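Local coordinates for nucleosome assembly protein 1, putative (Plasmodium falciparum, PDB 3FS3), which probably binds histones and serves as a chaperone in nucleosome assembly, at residues D131-I136 with K206-K211; R117-N122 with H127-H132; N141-D146 with L275-R280. All coordinates share one frame; numbering follows the deposited sequence.

Overall arrangement
Contacts 1 and 2 share helix 131-137. Their centres are about 13 Å apart, and a salt bridge from Glu-134 to Arg-120 ties them together. Contact 3 lies nearest the middle of the chain, about 5 Å from its centre. It joins helix 260-289 to strand 140-147, outermost in the sheet within this chain. Contact 1 is the farthest out, about 22 Å from that centre, yet most of its touching residues are buried. Its isoleucine pair lies beside a buried carboxylate. Contact 2 is partly buried and mixes an arginine with an isoleucine. Contact 3 pairs two buried isoleucines and leaves a cysteine and a lysine nearer solvent. Asn-122 of contact 2 packs on its Thr-276.

Contact 1. Residues D131-I136 with K206-K211; sequences DHDEEI and KNILKK
A type I beta turn from Asn-207 to Lys-210 sets Ile-208 against His-132, Asp-133 and Ile-136 of helix 131-137. An Asx turn is built into it: Asn-207 OD1 accepts from Leu-209 N at 3.1 Å, with the donor above the carbonyl plane. Ile-208 is the one residue of the turn that touches the helix. Its CG1 sits between the backbone N and the carbonyl carbon (chi1 56°). This rotamer carries CD1 to the tip of Ile-136, and the two CD1 atoms are 3.4 Å apart, tighter than usual packing. Ile-136 CD1 also lies 3.9 Å from Ile-208 CG2. Asp-133 comes in across Ile-208 at about a right angle. Its OD1 makes a tight van der Waals contact with the methyl Ile-208 CD1, at 3.0 Å. That carboxylate is buried and is held by other groups: OD1 by Ser-236 OG, and OD2 by the backbone N of Phe-237 and of Glu-130. The His-132 ring approaches obliquely, with CD2 4.1 Å from Ile-208 CB. Its NE2 is hydrogen-bonded to Asp-235 O. The helix and the turn are thus joined mainly by one isoleucine, beside residues 235-237. The turn belongs to the loop after strand 192-197, and the helix leads on to strand 140-147. Phe-238 of the same loop packs on Ile-136.

Contact 2. Residues R117-N122 with H127-H132; sequences RALRNN and HVIEDH
Arg-120 reaches from the end of helix 114-120 across to Ile-129, in the loop that leads into helix 131-137. Its CB starts off to one side of that loop. The first torsion, -92°, is off a staggered position, and the chain bends again at CG (chi2 -62°). From CD onward it runs out extended, so that the guanidinium group comes to rest against Ile-129. Arg-120 NE is 4.0 Å from Ile-129 CG2. The same nitrogen forms a salt bridge with Glu-134 OE2, which lies on helix 131-137. CZ comes next. Ile-129 CG2 stands over the centre of one guanidinium face, 3.8 Å from Arg-120 CZ, while the two side chains cross at a slant. Arg-120 NH1 lies 3.0 Å from Ile-129 O and has a weak hydrogen bond to Ser-126 OG. Arg-120 NH2 is 3.3 Å from the same Ile-129 O. Farther out, NH2 meets the next peptide, where Arg-120 NH2 and Glu-130 C are 3.8 Å apart. Asp-131 N is near the plane of the group, at its edge. Leu-119, the residue before Arg-120, gives the contact a purely apolar part. Leu-119 CB packs on Ile-129 CD1 at 3.7 Å. Ile-129 therefore serves two neighbours: CD1 meets Leu-119 of helix 114-120, and CG2 lies over the arginine face. The chemistry is mixed. The flat face of the cation meets a methyl group, its NE is bridged to the Glu-134 carboxylate, and Ile-129 O lies close to NH1 and NH2. Glu-134 would be expected to offset the arginine charge and to limit rotation of the guanidinium group.

Contact 3. Residues N141-D146 with L275-R280; sequences NDIRCD and LTIKER
Arg-144 NH1 donates to Asp-146 OD1 at 3.0 Å, a salt bridge along strand 140-147 that spans Cys-145, the residue that packs on Lys-278. The N-H...O angle is 160°. The oxygen lies in the guanidinium plane and is met on its syn side, 32° out of the carboxylate plane. The CB of Arg-144 points away from helix 260-289, and neither Arg-144 nor Asp-146 touches 275-280. Cys-145 points toward the helix. Its SG is anti to the backbone N (chi1 177°) and rests against the aliphatic chain of Lys-278, 3.9 Å from CG and 4.0 Å from both CD and CE. The lysine runs extended past the sulfur and bends only at its last torsion; it makes a cation-pi contact with Phe-158. Deeper in, Ile-143 meets Ile-277. Their CG2 methyls touch at 3.7 Å, and the two side chains cross at about a right angle. Ile-282, farther along the same helix, touches Ile-143, Cys-145 and Ile-277, and Phe-162 of the neighbouring strand packs on both isoleucines. Trp-115 of helix 114-120 also reaches Ile-143. At the start of the segment, Asn-141 and Asp-142 both face Tyr-163 in a classic beta bulge. NAP-family proteins combine a long N-terminal dimerisation helix, here 49-99, with an alpha/beta domain in which helices cover an antiparallel sheet. This contact, a helix laid on one face of the sheet, belongs to that domain.

Contact 1. Residues D131-I136 with K206-K211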
loop_
_atom_site.group_PDB
_atom_site.type_symbol
_atom_site.label_atom_id
_atom_site.label_comp_id
_atom_site.label_asym_id
_atom_site.label_seq_id
_atom_site.Cartn_x
_atom_site.Cartn_y
_atom_site.Cartn_z
ATOM N N ASP A 131 12.172 4.476 -28.349
ATOM C CA ASP A 131 11.864 5.218 -29.553
ATOM C C ASP A 131 11.191 4.334 -30.612
ATOM O O ASP A 131 10.259 4.771 -31.287
ATOM C CB ASP A 131 13.156 5.841 -30.088
ATOM C CG ASP A 131 13.920 6.594 -29.002
ATOM O OD1 ASP A 131 14.318 5.955 -28.001
ATOM O OD2 ASP A 131 14.117 7.821 -29.143
ATOM N N HIS A 132 11.650 3.092 -30.750
ATOM C CA HIS A 132 11.047 2.197 -31.731
ATOM C C HIS A 132 9.663 1.732 -31.290
ATOM O O HIS A 132 8.857 1.321 -32.109
ATOM C CB HIS A 132 11.949 0.984 -32.008
ATOM C CG HIS A 132 12.583 0.391 -30.787
ATOM N ND1 HIS A 132 13.664 0.968 -30.155
ATOM C CD2 HIS A 132 12.319 -0.751 -30.110
ATOM C CE1 HIS A 132 14.042 0.204 -29.146
ATOM N NE2 HIS A 132 13.243 -0.846 -29.096
ATOM N N ASP A 133 9.378 1.804 -29.996
ATOM C CA ASP A 133 8.069 1.390 -29.524
ATOM C C ASP A 133 7.002 2.418 -29.895
ATOM O O ASP A 133 5.826 2.084 -30.021
ATOM C CB ASP A 133 8.064 1.218 -28.004
ATOM C CG ASP A 133 8.941 0.074 -27.538
ATOM O OD1 ASP A 133 8.941 -0.994 -28.194
ATOM O OD2 ASP A 133 9.614 0.246 -26.497
ATOM N N GLU A 134 7.416 3.666 -30.080
ATOM C CA GLU A 134 6.474 4.739 -30.386
ATOM C C GLU A 134 5.670 4.591 -31.678
ATOM O O GLU A 134 4.491 4.954 -31.722
ATOM C CB GLU A 134 7.208 6.088 -30.354
ATOM C CG GLU A 134 7.909 6.336 -29.014
ATOM C CD GLU A 134 8.499 7.726 -28.888
ATOM O OE1 GLU A 134 9.288 8.122 -29.769
ATOM O OE2 GLU A 134 8.178 8.423 -27.903
ATOM N N GLU A 135 6.284 4.057 -32.725
ATOM C CA GLU A 135 5.559 3.896 -33.978
ATOM C C GLU A 135 4.472 2.843 -33.831
ATOM O O GLU A 135 3.520 2.811 -34.607
ATOM C CB GLU A 135 6.508 3.542 -35.136
ATOM C CG GLU A 135 7.365 2.311 -34.949
ATOM C CD GLU A 135 8.433 2.197 -36.031
ATOM O OE1 GLU A 135 9.228 3.155 -36.188
ATOM O OE2 GLU A 135 8.482 1.159 -36.726
ATOM N N ILE A 136 4.596 1.996 -32.815
ATOM C CA ILE A 136 3.587 0.971 -32.588
ATOM C C ILE A 136 2.491 1.507 -31.651
ATOM O O ILE A 136 1.293 1.311 -31.890
ATOM C CB ILE A 136 4.220 -0.305 -31.981
ATOM C CG1 ILE A 136 5.333 -0.812 -32.903
ATOM C CG2 ILE A 136 3.169 -1.413 -31.841
ATOM C CD1 ILE A 136 6.123 -1.977 -32.325
ATOM N N LYS A 206 8.764 -7.298 -38.480
ATOM C CA LYS A 206 8.269 -6.261 -37.580
ATOM C C LYS A 206 8.521 -6.500 -36.100
ATOM O O LYS A 206 8.314 -5.607 -35.286
ATOM C CB LYS A 206 6.766 -6.052 -37.804
ATOM C CG LYS A 206 6.378 -4.916 -38.752
ATOM C CD LYS A 206 6.905 -5.077 -40.162
ATOM C CE LYS A 206 8.240 -4.361 -40.352
ATOM N NZ LYS A 206 8.149 -2.892 -40.109
ATOM N N ASN A 207 8.968 -7.692 -35.734
ATOM C CA ASN A 207 9.204 -7.974 -34.327
ATOM C C ASN A 207 10.367 -7.145 -33.773
ATOM O O ASN A 207 11.532 -7.529 -33.888
ATOM C CB ASN A 207 9.467 -9.466 -34.130
ATOM C CG ASN A 207 9.483 -9.872 -32.666
ATOM O OD1 ASN A 207 9.269 -9.052 -31.771
ATOM N ND2 ASN A 207 9.734 -11.151 -32.417
ATOM N N ILE A 208 10.036 -6.007 -33.169
ATOM C CA ILE A 208 11.032 -5.111 -32.589
ATOM C C ILE A 208 11.820 -5.776 -31.471
ATOM O O ILE A 208 12.912 -5.327 -31.129
ATOM C CB ILE A 208 10.380 -3.847 -32.009
ATOM C CG1 ILE A 208 9.314 -4.243 -30.987
ATOM C CG2 ILE A 208 9.789 -3.008 -33.125
ATOM C CD1 ILE A 208 8.634 -3.077 -30.324
ATOM N N LEU A 209 11.268 -6.838 -30.894
ATOM C CA LEU A 209 11.955 -7.541 -29.817
ATOM C C LEU A 209 13.212 -8.211 -30.363
ATOM O O LEU A 209 14.033 -8.730 -29.605
ATOM C CB LEU A 209 11.036 -8.592 -29.190
ATOM C CG LEU A 209 9.739 -8.102 -28.541
ATOM C CD1 LEU A 209 9.000 -9.290 -27.951
ATOM C CD2 LEU A 209 10.046 -7.081 -27.454
ATOM N N LYS A 210 13.347 -8.192 -31.688
ATOM C CA LYS A 210 14.492 -8.785 -32.376
ATOM C C LYS A 210 15.154 -7.779 -33.316
ATOM O O LYS A 210 14.491 -6.882 -33.842
ATOM C CB LYS A 210 14.050 -10.008 -33.190
ATOM C CG LYS A 210 14.102 -11.330 -32.446
ATOM C CD LYS A 210 13.260 -11.319 -31.184
ATOM C CE LYS A 210 13.442 -12.609 -30.407
ATOM N NZ LYS A 210 12.690 -12.597 -29.124
ATOM N N LYS A 211 16.460 -7.935 -33.521
ATOM C CA LYS A 211 17.219 -7.063 -34.417
ATOM C C LYS A 211 18.694 -7.457 -34.449
ATOM O O LYS A 211 19.034 -8.641 -34.506
ATOM C CB LYS A 211 17.100 -5.596 -33.992
ATOM C CG LYS A 211 18.106 -5.153 -32.936
ATOM C CD LYS A 211 18.369 -3.655 -33.045
ATOM C CE LYS A 211 18.956 -3.301 -34.410
ATOM N NZ LYS A 211 19.054 -1.833 -34.637
#

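Contact 2. Residues R117-N122 with H127-H132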
loop_
_atom_site.group_PDB
_atom_site.type_symbol
_atom_site.label_atom_id
_atom_site.label_comp_id
_atom_site.label_asym_id
_atom_site.label_seq_id
_atom_site.Cartn_x
_atom_site.Cartn_y
_atom_site.Cartn_z
ATOM N N ARG A 117 1.334 9.546 -25.610
ATOM C CA ARG A 117 1.730 10.730 -24.861
ATOM C C ARG A 117 1.391 10.638 -23.385
ATOM O O ARG A 117 2.173 11.068 -22.543
ATOM C CB ARG A 117 1.126 11.982 -25.489
ATOM C CG ARG A 117 1.772 12.295 -26.824
ATOM C CD ARG A 117 1.275 13.580 -27.453
ATOM N NE ARG A 117 1.802 13.728 -28.809
ATOM C CZ ARG A 117 1.360 14.613 -29.698
ATOM N NH1 ARG A 117 0.372 15.444 -29.381
ATOM N NH2 ARG A 117 1.900 14.660 -30.909
ATOM N N ALA A 118 0.236 10.068 -23.060
ATOM C CA ALA A 118 -0.127 9.913 -21.660
ATOM C C ALA A 118 0.927 9.011 -21.009
ATOM O O ALA A 118 1.455 9.332 -19.944
ATOM C CB ALA A 118 -1.522 9.285 -21.534
ATOM N N LEU A 119 1.233 7.887 -21.655
ATOM C CA LEU A 119 2.235 6.952 -21.135
ATOM C C LEU A 119 3.615 7.612 -21.021
ATOM O O LEU A 119 4.324 7.417 -20.034
ATOM C CB LEU A 119 2.339 5.721 -22.040
ATOM C CG LEU A 119 1.141 4.771 -22.121
ATOM C CD1 LEU A 119 1.347 3.785 -23.259
ATOM C CD2 LEU A 119 0.974 4.039 -20.803
ATOM N N ARG A 120 3.987 8.391 -22.032
ATOM C CA ARG A 120 5.275 9.085 -22.037
ATOM C C ARG A 120 5.402 10.045 -20.861
ATOM O O ARG A 120 6.457 10.119 -20.235
ATOM C CB ARG A 120 5.461 9.876 -23.339
ATOM C CG ARG A 120 6.175 9.122 -24.452
ATOM C CD ARG A 120 7.585 8.752 -24.024
ATOM N NE ARG A 120 8.387 8.237 -25.131
ATOM C CZ ARG A 120 9.516 7.553 -24.969
ATOM N NH1 ARG A 120 9.962 7.309 -23.745
ATOM N NH2 ARG A 120 10.193 7.112 -26.024
ATOM N N ASN A 121 4.325 10.767 -20.563
ATOM C CA ASN A 121 4.318 11.730 -19.471
ATOM C C ASN A 121 4.293 11.137 -18.064
ATOM O O ASN A 121 4.172 11.868 -17.081
ATOM C CB ASN A 121 3.155 12.718 -19.638
ATOM C CG ASN A 121 3.337 13.629 -20.844
ATOM O OD1 ASN A 121 4.458 13.996 -21.184
ATOM N ND2 ASN A 121 2.236 14.005 -21.486
ATOM N N ASN A 122 4.387 9.817 -17.957
ATOM C CA ASN A 122 4.426 9.170 -16.644
ATOM C C ASN A 122 5.824 8.583 -16.490
ATOM O O ASN A 122 6.218 7.701 -17.252
ATOM C CB ASN A 122 3.365 8.071 -16.537
ATOM C CG ASN A 122 3.552 7.197 -15.308
ATOM O OD1 ASN A 122 4.511 6.431 -15.221
ATOM N ND2 ASN A 122 2.637 7.309 -14.352
ATOM N N HIS A 127 9.978 4.982 -18.685
ATOM C CA HIS A 127 11.266 4.290 -18.637
ATOM C C HIS A 127 11.333 2.997 -19.440
ATOM O O HIS A 127 12.420 2.570 -19.827
ATOM C CB HIS A 127 11.665 4.013 -17.185
ATOM C CG HIS A 127 11.959 5.251 -16.400
ATOM N ND1 HIS A 127 12.098 5.249 -15.029
ATOM C CD2 HIS A 127 12.126 6.537 -16.793
ATOM C CE1 HIS A 127 12.336 6.480 -14.612
ATOM N NE2 HIS A 127 12.357 7.280 -15.663
ATOM N N VAL A 128 10.188 2.368 -19.692
ATOM C CA VAL A 128 10.191 1.133 -20.464
ATOM C C VAL A 128 9.734 1.325 -21.912
ATOM O O VAL A 128 9.556 0.351 -22.646
ATOM C CB VAL A 128 9.334 0.041 -19.781
ATOM C CG1 VAL A 128 9.996 -0.379 -18.479
ATOM C CG2 VAL A 128 7.922 0.553 -19.511
ATOM N N ILE A 129 9.568 2.582 -22.327
ATOM C CA ILE A 129 9.142 2.886 -23.691
ATOM C C ILE A 129 10.303 3.412 -24.503
ATOM O O ILE A 129 10.863 4.468 -24.186
ATOM C CB ILE A 129 8.029 3.955 -23.741
ATOM C CG1 ILE A 129 6.788 3.467 -22.992
ATOM C CG2 ILE A 129 7.664 4.262 -25.196
ATOM C CD1 ILE A 129 5.676 4.496 -22.940
ATOM N N GLU A 130 10.646 2.684 -25.563
ATOM C CA GLU A 130 11.746 3.078 -26.433
ATOM C C GLU A 130 11.249 3.803 -27.682
ATOM O O GLU A 130 10.072 3.743 -28.041
ATOM C CB GLU A 130 12.569 1.852 -26.855
ATOM C CG GLU A 130 13.144 1.037 -25.705
ATOM C CD GLU A 130 13.859 1.900 -24.678
ATOM O OE1 GLU A 130 14.553 2.865 -25.081
ATOM O OE2 GLU A 130 13.734 1.605 -23.471
ATOM N N ASP A 131 12.172 4.476 -28.349
ATOM C CA ASP A 131 11.864 5.218 -29.553
ATOM C C ASP A 131 11.191 4.334 -30.612
ATOM O O ASP A 131 10.259 4.771 -31.287
ATOM C CB ASP A 131 13.156 5.841 -30.088
ATOM C CG ASP A 131 13.920 6.594 -29.002
ATOM O OD1 ASP A 131 14.318 5.955 -28.001
ATOM O OD2 ASP A 131 14.117 7.821 -29.143
ATOM N N HIS A 132 11.650 3.092 -30.750
ATOM C CA HIS A 132 11.047 2.197 -31.731
ATOM C C HIS A 132 9.663 1.732 -31.290
ATOM O O HIS A 132 8.857 1.321 -32.109
ATOM C CB HIS A 132 11.949 0.984 -32.008
ATOM C CG HIS A 132 12.583 0.391 -30.787
ATOM N ND1 HIS A 132 13.664 0.968 -30.155
ATOM C CD2 HIS A 132 12.319 -0.751 -30.110
ATOM C CE1 HIS A 132 14.042 0.204 -29.146
ATOM N NE2 HIS A 132 13.243 -0.846 -29.096
#

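Contact 3. Residues N141-D146 with L275-R280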
loop_
_atom_site.group_PDB
_atom_site.type_symbol
_atom_site.label_atom_id
_atom_site.label_comp_id
_atom_site.label_asym_id
_atom_site.label_seq_id
_atom_site.Cartn_x
_atom_site.Cartn_y
_atom_site.Cartn_z
ATOM N N ASN A 141 -5.662 2.310 -29.207
ATOM C CA ASN A 141 -7.004 2.901 -29.165
ATOM C C ASN A 141 -7.523 3.008 -27.745
ATOM O O ASN A 141 -8.283 3.920 -27.419
ATOM C CB ASN A 141 -8.022 2.066 -29.953
ATOM C CG ASN A 141 -8.119 2.469 -31.416
ATOM O OD1 ASN A 141 -7.632 3.527 -31.819
ATOM N ND2 ASN A 141 -8.767 1.632 -32.214
ATOM N N ASP A 142 -7.125 2.072 -26.892
ATOM C CA ASP A 142 -7.630 2.105 -25.535
ATOM C C ASP A 142 -6.907 1.132 -24.623
ATOM O O ASP A 142 -6.393 0.102 -25.067
ATOM C CB ASP A 142 -9.128 1.784 -25.574
ATOM C CG ASP A 142 -9.836 2.069 -24.256
ATOM O OD1 ASP A 142 -9.435 3.005 -23.535
ATOM O OD2 ASP A 142 -10.820 1.363 -23.956
ATOM N N ILE A 143 -6.858 1.490 -23.345
ATOM C CA ILE A 143 -6.249 0.665 -22.310
ATOM C C ILE A 143 -7.325 0.543 -21.244
ATOM O O ILE A 143 -7.867 1.553 -20.789
ATOM C CB ILE A 143 -5.009 1.323 -21.676
ATOM C CG1 ILE A 143 -3.966 1.633 -22.746
ATOM C CG2 ILE A 143 -4.399 0.374 -20.640
ATOM C CD1 ILE A 143 -2.686 2.233 -22.176
ATOM N N ARG A 144 -7.644 -0.689 -20.861
ATOM C CA ARG A 144 -8.674 -0.934 -19.857
ATOM C C ARG A 144 -8.233 -1.953 -18.816
ATOM O O ARG A 144 -7.356 -2.779 -19.067
ATOM C CB ARG A 144 -9.962 -1.436 -20.527
ATOM C CG ARG A 144 -10.577 -0.449 -21.514
ATOM C CD ARG A 144 -11.749 -1.044 -22.309
ATOM N NE ARG A 144 -12.923 -1.337 -21.486
ATOM C CZ ARG A 144 -13.129 -2.483 -20.842
ATOM N NH1 ARG A 144 -12.240 -3.464 -20.923
ATOM N NH2 ARG A 144 -14.230 -2.652 -20.117
ATOM N N CYS A 145 -8.847 -1.879 -17.641
ATOM C CA CYS A 145 -8.556 -2.809 -16.559
ATOM C C CYS A 145 -9.860 -3.505 -16.173
ATOM O O CYS A 145 -10.897 -2.860 -16.014
ATOM C CB CYS A 145 -7.989 -2.073 -15.349
ATOM S SG CYS A 145 -7.673 -3.155 -13.921
ATOM N N ASP A 146 -9.797 -4.823 -16.034
ATOM C CA ASP A 146 -10.959 -5.624 -15.669
ATOM C C ASP A 146 -10.593 -6.635 -14.594
ATOM O O ASP A 146 -9.431 -7.033 -14.472
ATOM C CB ASP A 146 -11.480 -6.395 -16.885
ATOM C CG ASP A 146 -12.261 -5.531 -17.837
ATOM O OD1 ASP A 146 -12.194 -5.791 -19.060
ATOM O OD2 ASP A 146 -12.957 -4.605 -17.367
ATOM N N LEU A 275 0.894 -1.768 -12.330
ATOM C CA LEU A 275 0.202 -1.053 -11.273
ATOM C C LEU A 275 0.017 0.416 -11.644
ATOM O O LEU A 275 -1.018 1.010 -11.363
ATOM C CB LEU A 275 0.999 -1.163 -9.972
ATOM C CG LEU A 275 0.192 -0.996 -8.686
ATOM C CD1 LEU A 275 -0.761 -2.179 -8.525
ATOM C CD2 LEU A 275 1.137 -0.929 -7.499
ATOM N N THR A 276 1.032 0.997 -12.272
ATOM C CA THR A 276 0.976 2.394 -12.670
ATOM C C THR A 276 -0.072 2.602 -13.757
ATOM O O THR A 276 -0.801 3.594 -13.744
ATOM C CB THR A 276 2.343 2.877 -13.188
ATOM O OG1 THR A 276 3.325 2.713 -12.158
ATOM C CG2 THR A 276 2.282 4.339 -13.583
ATOM N N ILE A 277 -0.146 1.669 -14.698
ATOM C CA ILE A 277 -1.118 1.774 -15.774
ATOM C C ILE A 277 -2.514 1.643 -15.192
ATOM O O ILE A 277 -3.407 2.421 -15.504
ATOM C CB ILE A 277 -0.900 0.675 -16.838
ATOM C CG1 ILE A 277 0.384 0.969 -17.620
ATOM C CG2 ILE A 277 -2.119 0.593 -17.770
ATOM C CD1 ILE A 277 0.720 -0.055 -18.688
ATOM N N LYS A 278 -2.677 0.655 -14.324
ATOM C CA LYS A 278 -3.949 0.376 -13.679
ATOM C C LYS A 278 -4.456 1.488 -12.768
ATOM O O LYS A 278 -5.605 1.905 -12.870
ATOM C CB LYS A 278 -3.822 -0.924 -12.874
ATOM C CG LYS A 278 -4.945 -1.192 -11.884
ATOM C CD LYS A 278 -4.786 -2.581 -11.272
ATOM C CE LYS A 278 -5.903 -2.910 -10.293
ATOM N NZ LYS A 278 -5.821 -2.097 -9.043
ATOM N N GLU A 279 -3.596 1.978 -11.887
ATOM C CA GLU A 279 -4.011 2.999 -10.931
ATOM C C GLU A 279 -3.757 4.446 -11.324
ATOM O O GLU A 279 -4.369 5.352 -10.765
ATOM C CB GLU A 279 -3.338 2.736 -9.586
ATOM C CG GLU A 279 -3.457 1.306 -9.109
ATOM C CD GLU A 279 -2.953 1.131 -7.694
ATOM O OE1 GLU A 279 -1.772 1.456 -7.435
ATOM O OE2 GLU A 279 -3.742 0.669 -6.839
ATOM N N ARG A 280 -2.865 4.665 -12.281
ATOM C CA ARG A 280 -2.523 6.018 -12.691
ATOM C C ARG A 280 -2.931 6.424 -14.100
ATOM O O ARG A 280 -3.685 7.378 -14.273
ATOM C CB ARG A 280 -1.018 6.239 -12.501
ATOM C CG ARG A 280 -0.639 6.693 -11.091
ATOM C CD ARG A 280 -1.174 8.100 -10.852
ATOM N NE ARG A 280 -0.614 8.735 -9.665
ATOM C CZ ARG A 280 -0.713 10.034 -9.399
ATOM N NH1 ARG A 280 -1.351 10.836 -10.238
ATOM N NH2 ARG A 280 -0.168 10.534 -8.299
#